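Local coordinates for geranyltranstransferase (Legionella pneumophila subsp. pneumophila, PDB 3LOM), which probably makes farnesyl diphosphate, a precursor in isoprenoid biosynthesis, by magnesium-dependent prenyl transfer, at residues A[214-218]-A[280-284]. Residues are numbered along the deposited sequence; the frame is centred on the assembly and turned at random.
Sequences ALRTY and SLRLF
Ala-214 and Ser-280 mark the closest approach of the two backbones, with their CA atoms 5.4 Å apart. Residues 214-218 form a little more than one turn inside helix 209-236. Residues 280-284 belong to the loop that follows helix 263-279, where Phe-284 N bonds to Leu-281 O at 3.0 Å.

One hydrogen bond joins the segments. Ser-280 OG donates to Ala-214 O at 2.6 Å. It reaches a lone pair in the carbonyl plane, with a C=O...OG angle of 127°. The Ser-280 hydroxyl lies anti to its own backbone N (chi1 -169°), which carries it over to the helix. Ala-214 O also accepts the weak helical bond from Tyr-218 N, so the carbonyl has two donors. The methyl of Ala-214 packs in return against the serine backbone, with CB 3.4 Å from Ser-280 O. Thr-217 CB lies beside the serine hydroxyl, while Thr-217 OG1 bonds back to Ser-213 O within the helix.

Two apolar contacts accompany this bond. Both methyls of Leu-281 press on the Tyr-218 ring, and CD1 comes to 3.8 Å from Tyr-218 CD1. The two side chains meet at a slant. Phe-284 brings its ring tip to the helix: CZ is 4.1 Å from Leu-215 CD2, and CE2 is 4.2 Å from Ala-214 CB. The Leu-215 and Phe-284 side chains cross at about a right angle.

The contact is structural packing within the mainly helical isoprenoid synthase fold. It ties the loop between helices 263-279 and 289-303 to the early part of helix 209-236. Leu-281 and Tyr-218 both reach Leu-291 of helix 289-303, where the tyrosine hydroxyl bonds Thr-295. Helix 53-64 adds Leu-57 against Tyr-218 and Leu-64 against Phe-284.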
# COMPACT_ATOMS: atom_id res chain seq x y z
N ALA A 214 15.24 25.20 -2.69
CA ALA A 214 14.98 25.87 -1.42
C ALA A 214 14.03 25.07 -0.53
O ALA A 214 14.17 25.06 0.69
CB ALA A 214 14.45 27.28 -1.65
N LEU A 215 13.05 24.41 -1.15
CA LEU A 215 12.11 23.56 -0.41
C LEU A 215 12.82 22.28 0.05
O LEU A 215 12.78 21.94 1.24
CB LEU A 215 10.87 23.23 -1.25
CG LEU A 215 9.89 24.37 -1.54
CD1 LEU A 215 8.78 23.89 -2.46
CD2 LEU A 215 9.30 24.97 -0.27
N ARG A 216 13.50 21.64 -0.90
CA ARG A 216 14.31 20.44 -0.67
C ARG A 216 15.31 20.55 0.48
O ARG A 216 15.48 19.61 1.25
CB ARG A 216 15.01 20.01 -1.97
CG ARG A 216 14.07 19.36 -2.96
CD ARG A 216 14.58 19.39 -4.38
NE ARG A 216 13.61 18.77 -5.29
CZ ARG A 216 13.73 18.71 -6.62
NH1 ARG A 216 14.78 19.25 -7.22
NH2 ARG A 216 12.79 18.11 -7.34
N THR A 217 15.95 21.72 0.59
CA THR A 217 16.88 21.99 1.70
C THR A 217 16.13 22.10 3.03
O THR A 217 16.53 21.47 4.02
CB THR A 217 17.73 23.25 1.42
OG1 THR A 217 18.42 23.09 0.18
CG2 THR A 217 18.77 23.48 2.52
N TYR A 218 15.04 22.88 3.05
CA TYR A 218 14.19 22.96 4.25
C TYR A 218 13.73 21.56 4.68
O TYR A 218 13.90 21.20 5.83
CB TYR A 218 12.98 23.89 4.04
CG TYR A 218 12.11 24.02 5.27
CD1 TYR A 218 12.47 24.87 6.32
CD2 TYR A 218 10.93 23.28 5.41
CE1 TYR A 218 11.68 24.98 7.46
CE2 TYR A 218 10.14 23.38 6.55
CZ TYR A 218 10.52 24.23 7.57
OH TYR A 218 9.74 24.34 8.70
N SER A 280 16.74 28.95 4.46
CA SER A 280 16.38 28.37 3.17
C SER A 280 15.14 29.00 2.54
O SER A 280 14.90 28.86 1.34
CB SER A 280 16.18 26.86 3.32
OG SER A 280 16.08 26.22 2.07
N LEU A 281 14.35 29.70 3.36
CA LEU A 281 13.06 30.23 2.94
C LEU A 281 13.09 31.74 2.67
O LEU A 281 12.07 32.35 2.36
CB LEU A 281 12.00 29.93 4.01
CG LEU A 281 12.02 28.52 4.61
CD1 LEU A 281 11.55 28.57 6.05
CD2 LEU A 281 11.20 27.53 3.77
N ARG A 282 14.29 32.32 2.77
CA ARG A 282 14.48 33.77 2.61
C ARG A 282 14.29 34.26 1.18
O ARG A 282 14.17 35.46 0.94
CB ARG A 282 15.84 34.19 3.16
CG ARG A 282 16.01 33.93 4.64
CD ARG A 282 17.43 34.21 5.09
NE ARG A 282 17.68 35.63 5.27
CZ ARG A 282 18.88 36.15 5.54
NH1 ARG A 282 19.94 35.36 5.66
NH2 ARG A 282 19.01 37.46 5.69
N LEU A 283 14.26 33.32 0.23
CA LEU A 283 13.87 33.59 -1.15
C LEU A 283 12.40 34.02 -1.22
O LEU A 283 12.03 34.87 -2.03
CB LEU A 283 14.10 32.35 -2.02
CG LEU A 283 14.66 32.50 -3.44
CD1 LEU A 283 15.23 31.17 -3.93
CD2 LEU A 283 13.64 33.05 -4.44
N PHE A 284 11.57 33.43 -0.36
CA PHE A 284 10.14 33.74 -0.30
C PHE A 284 9.87 35.00 0.52
O PHE A 284 8.93 35.75 0.24
CB PHE A 284 9.35 32.56 0.28
CG PHE A 284 9.64 31.24 -0.38
CD1 PHE A 284 9.00 30.88 -1.57
CD2 PHE A 284 10.55 30.34 0.19
CE1 PHE A 284 9.27 29.65 -2.18
CE2 PHE A 284 10.83 29.12 -0.42
CZ PHE A 284 10.18 28.77 -1.60